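Local coordinates for SPCC18.06c protein (Schizosaccharomyces pombe, PDB 2P51) that removes the poly(A) tails of mRNA as the catalytic 3'-exoribonuclease of the CCR4-NOT complex, releasing 5'-AMP with the help of divalent metal ions, at residues Y71-Q74 / T75-N79; M118-P121 / E122-E125; F134-H137 / Q138-I142. All coordinates share one frame; numbering follows the deposited sequence. Where two conformers were deposited one is given.

Interaction 1: Y71-Q74 / T75-N79; sequences YHYQ and TLRAN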
ATOM      1  N   TYR A  71      -5.193  -6.836  19.960  1.00 39.74           N
ATOM      2  CA  TYR A  71      -5.992  -7.803  19.197  1.00 38.63           C
ATOM      3  C   TYR A  71      -5.948  -7.483  17.705  1.00 35.18           C
ATOM      4  O   TYR A  71      -5.865  -8.401  16.894  1.00 32.39           O
ATOM      5  CB  TYR A  71      -7.427  -7.821  19.710  1.00 41.20           C
ATOM      6  CG  TYR A  71      -8.403  -8.708  18.984  1.00 45.35           C
ATOM      7  CD1 TYR A  71      -8.197 -10.074  18.860  1.00 47.79           C
ATOM      8  CD2 TYR A  71      -9.553  -8.196  18.406  1.00 47.09           C
ATOM      9  CE1 TYR A  71      -9.093 -10.892  18.195  1.00 49.87           C
ATOM     10  CE2 TYR A  71     -10.457  -8.998  17.738  1.00 49.45           C
ATOM     11  CZ  TYR A  71     -10.228 -10.350  17.633  1.00 52.10           C
ATOM     12  OH  TYR A  71     -11.121 -11.158  16.968  1.00 60.85           O
ATOM     13  N   HIS A  72      -6.002  -6.204  17.307  1.00 32.60           N
ATOM     14  CA  HIS A  72      -5.931  -5.877  15.899  1.00 28.53           C
ATOM     15  C   HIS A  72      -4.578  -6.291  15.310  1.00 27.40           C
ATOM     16  O   HIS A  72      -4.518  -6.840  14.201  1.00 26.63           O
ATOM     17  CB  HIS A  72      -6.055  -4.372  15.647  1.00 28.70           C
ATOM     18  CG  HIS A  72      -7.246  -3.721  16.256  1.00 37.85           C
ATOM     19  ND1 HIS A  72      -7.372  -2.346  16.430  1.00 42.22           N
ATOM     20  CD2 HIS A  72      -8.399  -4.254  16.737  1.00 43.52           C
ATOM     21  CE1 HIS A  72      -8.546  -2.063  16.993  1.00 45.26           C
ATOM     22  NE2 HIS A  72      -9.181  -3.215  17.191  1.00 48.75           N
ATOM     23  N   TYR A  73      -3.507  -6.003  16.058  1.00 26.20           N
ATOM     24  CA  TYR A  73      -2.183  -6.366  15.593  1.00 22.06           C
ATOM     25  C   TYR A  73      -2.032  -7.881  15.521  1.00 23.25           C
ATOM     26  O   TYR A  73      -1.503  -8.442  14.528  1.00 20.47           O
ATOM     27  CB  TYR A  73      -1.039  -5.772  16.437  1.00 23.73           C
ATOM     28  CG  TYR A  73       0.282  -6.253  15.847  1.00 22.53           C
ATOM     29  CD1 TYR A  73       0.703  -5.812  14.592  1.00 21.49           C
ATOM     30  CD2 TYR A  73       1.107  -7.139  16.530  1.00 20.72           C
ATOM     31  CE1 TYR A  73       1.891  -6.201  13.997  1.00 20.13           C
ATOM     32  CE2 TYR A  73       2.307  -7.558  15.944  1.00 21.71           C
ATOM     33  CZ  TYR A  73       2.702  -7.103  14.687  1.00 20.64           C
ATOM     34  OH  TYR A  73       3.888  -7.524  14.123  1.00 20.64           O
ATOM     35  N   GLN A  74      -2.478  -8.642  16.534  1.00 26.90           N
ATOM     36  CA  GLN A  74      -2.330 -10.098  16.471  1.00 26.29           C
ATOM     37  C   GLN A  74      -3.175 -10.703  15.362  1.00 25.02           C
ATOM     38  O   GLN A  74      -2.775 -11.742  14.809  1.00 25.12           O
ATOM     39  CB  GLN A  74      -2.694 -10.701  17.823  1.00 27.99           C
ATOM     40  CG  GLN A  74      -1.798 -10.305  18.999  1.00 31.04           C
ATOM     41  CD  GLN A  74      -0.318 -10.457  18.670  1.00 29.14           C
ATOM     42  OE1 GLN A  74       0.092 -11.382  17.971  1.00 28.67           O
ATOM     43  NE2 GLN A  74       0.533  -9.561  19.149  1.00 29.66           N
ATOM     44  N   THR A  75      -4.309 -10.110  14.996  1.00 24.43           N
ATOM     45  CA  THR A  75      -5.072 -10.558  13.833  1.00 22.65           C
ATOM     46  C   THR A  75      -4.292 -10.351  12.541  1.00 19.97           C
ATOM     47  O   THR A  75      -4.154 -11.240  11.688  1.00 20.98           O
ATOM     48  CB  THR A  75      -6.422  -9.821  13.697  1.00 29.43           C
ATOM     49  OG1 THR A  75      -7.242 -10.227  14.806  1.00 30.91           O
ATOM     50  CG2 THR A  75      -7.187 -10.262  12.474  1.00 26.22           C
ATOM     51  N   LEU A  76      -3.766  -9.132  12.403  1.00 19.91           N
ATOM     52  CA  LEU A  76      -2.964  -8.796  11.234  1.00 18.43           C
ATOM     53  C   LEU A  76      -1.792  -9.776  11.084  1.00 17.89           C
ATOM     54  O   LEU A  76      -1.519 -10.320  10.025  1.00 18.21           O
ATOM     55  CB  LEU A  76      -2.524  -7.342  11.413  1.00 23.67           C
ATOM     56  CG  LEU A  76      -1.612  -6.599  10.474  1.00 21.41           C
ATOM     57  CD1 LEU A  76      -1.794  -5.095  10.717  1.00 18.63           C
ATOM     58  CD2 LEU A  76      -0.146  -6.982  10.612  1.00 19.76           C
ATOM     59  N   ARG A  77      -1.036  -9.950  12.170  1.00 18.40           N
ATOM     60  CA  ARG A  77       0.174 -10.768  12.131  1.00 20.46           C
ATOM     61  C   ARG A  77      -0.147 -12.177  11.684  1.00 21.61           C
ATOM     62  O   ARG A  77       0.515 -12.795  10.856  1.00 21.05           O
ATOM     63  CB  ARG A  77       0.763 -10.729  13.549  1.00 21.19           C
ATOM     64  CG  ARG A  77       2.016 -11.536  13.813  1.00 28.00           C
ATOM     65  CD  ARG A  77       2.245 -11.614  15.337  1.00 35.27           C
ATOM     66  NE  ARG A  77       3.147 -12.713  15.601  1.00 35.26           N
ATOM     67  CZ  ARG A  77       3.182 -13.509  16.649  1.00 34.43           C
ATOM     68  NH1 ARG A  77       2.299 -13.340  17.633  1.00 32.25           N
ATOM     69  NH2 ARG A  77       4.112 -14.449  16.676  1.00 36.94           N
ATOM     70  N   ALA A  78      -1.199 -12.771  12.244  1.00 19.81           N
ATOM     71  CA  ALA A  78      -1.591 -14.137  11.916  1.00 22.91           C
ATOM     72  C   ALA A  78      -1.899 -14.237  10.437  1.00 19.78           C
ATOM     73  O   ALA A  78      -1.519 -15.200   9.770  1.00 27.71           O
ATOM     74  CB  ALA A  78      -2.789 -14.576  12.758  1.00 25.42           C
ATOM     75  N   ASN A  79      -2.631 -13.274   9.902  1.00 17.95           N
ATOM     76  CA  ASN A  79      -3.071 -13.407   8.498  1.00 16.94           C
ATOM     77  C   ASN A  79      -2.000 -12.979   7.509  1.00 15.24           C
ATOM     78  O   ASN A  79      -1.791 -13.669   6.501  1.00 18.71           O
ATOM     79  CB  ASN A  79      -4.386 -12.607   8.278  1.00 17.54           C
ATOM     80  CG  ASN A  79      -5.543 -13.349   8.949  1.00 18.16           C
ATOM     81  OD1 ASN A  79      -6.116 -14.235   8.322  1.00 18.95           O
ATOM     82  ND2 ASN A  79      -5.888 -13.031  10.187  1.00 20.12           N
TER
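Gln74 and Arg77 meet in a local, intrahelical contact on helix 69-82, where one turn hands its backbone carbonyls to the next. The principle at work is that side chains three or four residues apart share a helix flank. On the outer flank Arg77 NH1 gives a hydrogen bond to Gln74 OE1 (3.0 Å, 163° at the hydrogen). The oxygen lies in the guanidinium plane, at its edge, while the amide stands nearly upright to that plane (84°). Gln74 bends at chi2 to offer this oxygen, and its NE2 is turned to Ala187 O. The arginine runs extended from CG to NE beside the Tyr73 ring, with CB over one ring face and CD 4.1 Å from Tyr73 CE2. With an alanine at Arg77 the guanidinium and its methylenes are gone, so Gln74 OE1 would probably lose this donor and the Tyr73 ring part of its cover.

In the DEDD nuclease fold this helix lies near the active site: Leu76 packs on helix 170-181, its side chain about 8 Å from that of the magnesium ligand Asp172. Leu76 CD2 also approaches Tyr73 CE1 obliquely at 4.0 Å.

On a further flank, Tyr71 O accepts twice, from Thr75 N at 3.0 Å and Thr75 OG1 at 3.1 Å, the donors arriving from opposite faces of the carbonyl plane. Thr75 reaches back because OG1 sits beside its own backbone N (chi1 -67°), which also sets this oxygen over one face of the Tyr71 ring, toward the rim, 3.9 Å from Tyr71 CE1.

Interaction 2: M118-P121 / E122-E125; sequences MYAP and ESIE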
ATOM      1  N   MET A 118      -3.417 -20.477   0.321  1.00 20.98           N
ATOM      2  CA  MET A 118      -4.525 -20.215   1.232  1.00 20.41           C
ATOM      3  C   MET A 118      -5.192 -18.888   0.954  1.00 17.91           C
ATOM      4  O   MET A 118      -4.503 -17.938   0.530  1.00 17.47           O
ATOM      5  CB  MET A 118      -3.989 -20.204   2.667  0.52 23.46           C
ATOM      6  CG  MET A 118      -3.302 -21.496   3.049  0.52 23.24           C
ATOM      7  SD  MET A 118      -2.710 -21.522   4.750  0.52 48.17           S
ATOM      8  CE  MET A 118      -1.253 -20.468   4.590  0.52 37.35           C
ATOM      9  N   TYR A 119      -6.481 -18.737   1.223  1.00 16.11           N
ATOM     10  CA  TYR A 119      -7.146 -17.450   0.938  1.00 16.17           C
ATOM     11  C   TYR A 119      -8.570 -17.473   1.429  1.00 15.16           C
ATOM     12  O   TYR A 119      -9.127 -18.585   1.577  1.00 19.50           O
ATOM     13  CB  TYR A 119      -7.209 -17.151  -0.549  1.00 16.14           C
ATOM     14  CG  TYR A 119      -7.651 -18.272  -1.480  1.00 17.83           C
ATOM     15  CD1 TYR A 119      -8.978 -18.596  -1.702  1.00 19.92           C
ATOM     16  CD2 TYR A 119      -6.692 -19.020  -2.166  1.00 19.57           C
ATOM     17  CE1 TYR A 119      -9.316 -19.626  -2.580  1.00 24.61           C
ATOM     18  CE2 TYR A 119      -6.995 -20.032  -3.034  1.00 21.97           C
ATOM     19  CZ  TYR A 119      -8.330 -20.334  -3.223  1.00 26.54           C
ATOM     20  OH  TYR A 119      -8.716 -21.331  -4.077  1.00 33.46           O
ATOM     21  N   ALA A 120      -9.157 -16.318   1.630  1.00 15.36           N
ATOM     22  CA  ALA A 120     -10.594 -16.295   1.844  1.00 15.21           C
ATOM     23  C   ALA A 120     -11.259 -16.409   0.482  1.00 14.66           C
ATOM     24  O   ALA A 120     -10.930 -15.564  -0.341  1.00 16.11           O
ATOM     25  CB  ALA A 120     -11.020 -15.009   2.503  1.00 15.13           C
ATOM     26  N   PRO A 121     -12.133 -17.374   0.247  1.00 16.00           N
ATOM     27  CA  PRO A 121     -12.816 -17.443  -1.054  1.00 16.91           C
ATOM     28  C   PRO A 121     -13.515 -16.146  -1.414  1.00 16.35           C
ATOM     29  O   PRO A 121     -13.476 -15.757  -2.598  1.00 17.00           O
ATOM     30  CB  PRO A 121     -13.849 -18.568  -0.851  1.00 19.74           C
ATOM     31  CG  PRO A 121     -13.141 -19.461   0.104  1.00 21.82           C
ATOM     32  CD  PRO A 121     -12.505 -18.524   1.100  1.00 18.45           C
ATOM     33  N   GLU A 122     -14.131 -15.493  -0.428  1.00 16.30           N
ATOM     34  CA  GLU A 122     -14.812 -14.227  -0.756  1.00 15.46           C
ATOM     35  C   GLU A 122     -13.860 -13.202  -1.393  1.00 14.87           C
ATOM     36  O   GLU A 122     -14.203 -12.447  -2.309  1.00 15.79           O
ATOM     37  CB  GLU A 122     -15.408 -13.661   0.519  1.00 15.40           C
ATOM     38  CG  GLU A 122     -16.520 -14.475   1.112  1.00 15.36           C
ATOM     39  CD  GLU A 122     -16.150 -15.641   2.001  1.00 17.50           C
ATOM     40  OE1 GLU A 122     -14.929 -15.961   2.099  1.00 18.54           O
ATOM     41  OE2 GLU A 122     -17.084 -16.236   2.602  1.00 19.47           O
ATOM     42  N   SER A 123     -12.641 -13.142  -0.866  1.00 15.09           N
ATOM     43  CA  SER A 123     -11.687 -12.125  -1.359  1.00 15.12           C
ATOM     44  C   SER A 123     -11.256 -12.420  -2.776  1.00 14.59           C
ATOM     45  O   SER A 123     -11.083 -11.528  -3.596  1.00 17.28           O
ATOM     46  CB  SER A 123     -10.471 -12.093  -0.445  1.00 15.75           C
ATOM     47  OG  SER A 123     -10.820 -11.598   0.846  1.00 17.95           O
ATOM     48  N   ILE A 124     -11.063 -13.717  -3.070  1.00 16.71           N
ATOM     49  CA  ILE A 124     -10.678 -14.104  -4.454  1.00 16.04           C
ATOM     50  C   ILE A 124     -11.804 -13.726  -5.399  1.00 15.33           C
ATOM     51  O   ILE A 124     -11.588 -13.246  -6.512  1.00 17.40           O
ATOM     52  CB  ILE A 124     -10.346 -15.617  -4.542  1.00 19.40           C
ATOM     53  CG1 ILE A 124      -9.127 -16.002  -3.702  1.00 21.63           C
ATOM     54  CG2 ILE A 124     -10.218 -16.162  -5.977  1.00 19.77           C
ATOM     55  CD1 ILE A 124      -7.931 -15.093  -3.817  1.00 24.44           C
ATOM     56  N   GLU A 125     -13.041 -13.935  -4.956  1.00 16.36           N
ATOM     57  CA  GLU A 125     -14.170 -13.582  -5.813  1.00 15.61           C
ATOM     58  C   GLU A 125     -14.211 -12.075  -6.039  1.00 14.64           C
ATOM     59  O   GLU A 125     -14.430 -11.568  -7.147  1.00 16.83           O
ATOM     60  CB  GLU A 125     -15.517 -14.053  -5.214  1.00 18.48           C
ATOM     61  CG  GLU A 125     -16.642 -13.684  -6.174  1.00 23.42           C
ATOM     62  CD  GLU A 125     -16.552 -14.399  -7.510  1.00 29.05           C
ATOM     63  OE1 GLU A 125     -16.951 -13.785  -8.532  1.00 35.78           O
ATOM     64  OE2 GLU A 125     -16.089 -15.553  -7.500  1.00 34.69           O
TER
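The N-terminal end of helix 121-129 is the element at work here, with Ala120 as its N-cap and Tyr119 folded back over the first turn. Ala120 O receives the opening bond of the helix from Ile124 N, at 3.3 Å and in the carbonyl plane. It takes a second, weak one from Ser123 N at an angle of only 127°. Pro121 O is next, accepting from Glu125 N at 3.0 Å.

Proline in the first helical position illustrates a familiar rule: its nitrogen has no hydrogen to give, and at this end of a helix none is required. The cap lies near the catalytic centre of the DEDD nuclease fold, the side chain of Ser123 being about 8 Å from that of the metal ligand Glu53, and backbone bonding joins Ala120 to Pro55.

The apolar part of the contact is carried by Tyr119 and Ile124, whose side chains cross at about a right angle. Ile124 CG1 sits over one face of the ring, close at 3.3 Å from Tyr119 CD1, while Ile124 CD1 reaches 3.9 Å from Tyr119 CB. The tyrosine can lie there because its CG takes the crowded position between backbone N and carbonyl carbon (chi1 46°); its hydroxyl is bonded to Leu114 O. On the outer side Glu122, bent at chi2 (84°), curls alongside the proline ring, bringing OE1 to 3.7 Å from Pro121 CD.

Interaction 3: F134-H137 / Q138-I142; sequences FKKH and QEVGI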
ATOM      1  N   PHE A 134      -6.054 -14.094 -12.346  1.00 20.24           N
ATOM      2  CA  PHE A 134      -5.327 -15.033 -11.490  1.00 20.35           C
ATOM      3  C   PHE A 134      -4.446 -15.981 -12.289  1.00 20.44           C
ATOM      4  O   PHE A 134      -3.374 -16.381 -11.852  1.00 19.73           O
ATOM      5  CB  PHE A 134      -6.356 -15.768 -10.594  1.00 19.28           C
ATOM      6  CG  PHE A 134      -6.668 -14.942  -9.338  1.00 19.00           C
ATOM      7  CD1 PHE A 134      -5.754 -14.871  -8.296  1.00 18.82           C
ATOM      8  CD2 PHE A 134      -7.870 -14.249  -9.194  1.00 18.77           C
ATOM      9  CE1 PHE A 134      -5.984 -14.139  -7.134  1.00 17.75           C
ATOM     10  CE2 PHE A 134      -8.116 -13.477  -8.064  1.00 19.20           C
ATOM     11  CZ  PHE A 134      -7.163 -13.405  -7.027  1.00 18.79           C
ATOM     12  N   LYS A 135      -4.865 -16.381 -13.503  1.00 20.65           N
ATOM     13  CA  LYS A 135      -4.039 -17.300 -14.247  1.00 22.10           C
ATOM     14  C   LYS A 135      -2.683 -16.655 -14.563  1.00 21.63           C
ATOM     15  O   LYS A 135      -1.619 -17.238 -14.501  1.00 21.62           O
ATOM     16  CB  LYS A 135      -4.721 -17.727 -15.553  1.00 29.72           C
ATOM     17  CG  LYS A 135      -3.894 -18.718 -16.373  1.00 34.55           C
ATOM     18  CD  LYS A 135      -4.554 -19.181 -17.633  1.00 43.26           C
ATOM     19  CE  LYS A 135      -5.970 -19.782 -17.600  1.00 43.82           C
ATOM     20  NZ  LYS A 135      -6.774 -18.998 -18.566  1.00 41.04           N
ATOM     21  N   LYS A 136      -2.708 -15.366 -14.898  1.00 20.51           N
ATOM     22  CA  LYS A 136      -1.482 -14.647 -15.211  1.00 21.20           C
ATOM     23  C   LYS A 136      -0.627 -14.470 -13.970  1.00 20.36           C
ATOM     24  O   LYS A 136       0.609 -14.562 -14.103  1.00 19.72           O
ATOM     25  CB  LYS A 136      -1.777 -13.302 -15.874  1.00 23.04           C
ATOM     26  CG  LYS A 136      -0.569 -12.810 -16.655  1.00 23.70           C
ATOM     27  CD  LYS A 136      -0.949 -11.640 -17.554  1.00 26.59           C
ATOM     28  CE  LYS A 136       0.288 -10.953 -18.142  1.00 29.21           C
ATOM     29  NZ  LYS A 136      -0.075  -9.811 -19.037  1.00 31.60           N
ATOM     30  N   HIS A 137      -1.235 -14.260 -12.802  1.00 19.38           N
ATOM     31  CA  HIS A 137      -0.414 -14.185 -11.598  1.00 17.60           C
ATOM     32  C   HIS A 137       0.273 -15.534 -11.366  1.00 16.11           C
ATOM     33  O   HIS A 137       1.386 -15.574 -10.813  1.00 19.14           O
ATOM     34  CB  HIS A 137      -1.245 -13.841 -10.373  1.00 18.66           C
ATOM     35  CG  HIS A 137      -1.684 -12.402 -10.286  1.00 16.83           C
ATOM     36  ND1 HIS A 137      -1.193 -11.511  -9.330  1.00 15.85           N
ATOM     37  CD2 HIS A 137      -2.585 -11.702 -11.029  1.00 16.45           C
ATOM     38  CE1 HIS A 137      -1.769 -10.324  -9.494  1.00 17.16           C
ATOM     39  NE2 HIS A 137      -2.609 -10.425 -10.525  1.00 17.61           N
ATOM     40  N   GLN A 138      -0.377 -16.637 -11.780  1.00 18.37           N
ATOM     41  CA  GLN A 138       0.253 -17.930 -11.516  1.00 19.83           C
ATOM     42  C   GLN A 138       1.426 -18.108 -12.469  1.00 20.76           C
ATOM     43  O   GLN A 138       2.483 -18.649 -12.130  1.00 23.29           O
ATOM     44  CB  GLN A 138      -0.769 -19.067 -11.641  1.00 21.67           C
ATOM     45  CG  GLN A 138      -0.105 -20.387 -11.220  1.00 25.10           C
ATOM     46  CD  GLN A 138      -1.079 -21.543 -11.314  1.00 27.21           C
ATOM     47  OE1 GLN A 138      -2.251 -21.392 -10.946  1.00 27.21           O
ATOM     48  NE2 GLN A 138      -0.643 -22.703 -11.789  1.00 29.28           N
ATOM     49  N   GLU A 139       1.245 -17.621 -13.696  1.00 19.65           N
ATOM     50  CA  GLU A 139       2.263 -17.805 -14.713  1.00 23.14           C
ATOM     51  C   GLU A 139       3.433 -16.821 -14.618  1.00 23.35           C
ATOM     52  O   GLU A 139       4.572 -17.322 -14.705  1.00 24.22           O
ATOM     53  CB  GLU A 139       1.682 -17.661 -16.137  1.00 27.43           C
ATOM     54  CG  GLU A 139       0.825 -18.814 -16.568  1.00 33.06           C
ATOM     55  CD  GLU A 139       1.566 -20.150 -16.535  1.00 44.29           C
ATOM     56  OE1 GLU A 139       2.615 -20.261 -17.209  1.00 46.68           O
ATOM     57  OE2 GLU A 139       1.051 -21.044 -15.809  1.00 53.70           O
ATOM     58  N   VAL A 140       3.154 -15.510 -14.496  1.00 21.34           N
ATOM     59  CA  VAL A 140       4.301 -14.565 -14.551  1.00 20.49           C
ATOM     60  C   VAL A 140       4.208 -13.585 -13.403  1.00 18.49           C
ATOM     61  O   VAL A 140       4.704 -12.472 -13.442  1.00 21.31           O
ATOM     62  CB  VAL A 140       4.372 -13.816 -15.882  1.00 20.32           C
ATOM     63  CG1 VAL A 140       4.816 -14.758 -17.015  1.00 24.20           C
ATOM     64  CG2 VAL A 140       3.056 -13.186 -16.265  1.00 20.78           C
ATOM     65  N   GLY A 141       3.522 -13.987 -12.316  1.00 16.75           N
ATOM     66  CA  GLY A 141       3.532 -13.087 -11.173  1.00 16.89           C
ATOM     67  C   GLY A 141       4.925 -12.928 -10.607  1.00 17.38           C
ATOM     68  O   GLY A 141       5.774 -13.819 -10.677  1.00 20.65           O
ATOM     69  N   ILE A 142       5.191 -11.779 -10.000  1.00 16.22           N
ATOM     70  CA  ILE A 142       6.497 -11.528  -9.394  1.00 15.12           C
ATOM     71  C   ILE A 142       6.720 -12.338  -8.132  1.00 17.37           C
ATOM     72  O   ILE A 142       5.807 -12.523  -7.346  1.00 16.80           O
ATOM     73  CB  ILE A 142       6.602 -10.027  -9.034  1.00 14.49           C
ATOM     74  CG1 ILE A 142       6.481  -9.166 -10.291  1.00 16.31           C
ATOM     75  CG2 ILE A 142       7.848  -9.721  -8.230  1.00 16.11           C
ATOM     76  CD1 ILE A 142       5.937  -7.757  -9.975  1.00 18.89           C
TER
HETATM   77  O   HOH W   1      -1.534 -20.227 -14.722  0.96 32.88           O
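Val140 and Lys136 meet tightly near the C-terminal end of helix 134-140, where Val140 N donates to Lys136 O in a short, almost straight bond (2.7 Å, 177°). Their side chains touch as well: Val140 CG2, lodged between its own backbone N and carbonyl carbon, comes to 3.7 Å from Lys136 CG. The extended lysine then carries its amine away toward Trp27, with which it makes a cation-pi contact. At the next residue Gly141 N reaches His137 O by a weak bond (129°). With no beta carbon, Gly141 passes close to that oxygen, its CA 3.3 Å from His137 O. On the buried flank His137 meets Trp27 edge-to-face, its ND1 bonded to Phe110 O, and Phe134 turns to helix 121-129.

The opposite quality prevails around Lys135 and Glu139. Both side chains are exposed, and a water joins the Lys135 carbonyl to the Glu139 carboxylate. It donates to Lys135 O at 3.0 Å and to Glu139 OE2 at 2.9 Å, while Glu139 N holds the same carbonyl directly. CG of the glutamate lies 3.6 Å from Lys135 O; the chain then bends at chi2 (-58°) and leads its carboxylate away, leaving the water to bridge the step.

Lys135 O thus serves the main-chain bond and the water together, with a weak third approach from Gln138 N, implying that on the solvent side hydration supplements the helical bonding, whereas the buried flank combines ring packing with the His137 hydrogen bond.

In the fold
Along the chain the three contacts come in series, none nested in or crossing another, and each spans a single stretch of backbone rather than closing a long loop. Interaction 1 lies within helix 69-82, against helix 170-181. After strands 87-93 and 105-109, interaction 2 starts helix 121-129, its centre about 18 Å from that of interaction 1 and without touching it. Interaction 3 lies on the next helix, 134-140, whose exit leads back beside strand 105-109 through Ile142. Interactions 2 and 3 do meet: Ile124 CD1 packs 3.7 Å from Phe134 CZ, joining the successive helices. Interactions 1 and 3 remain apart, their nearest atoms about 14 Å from each other.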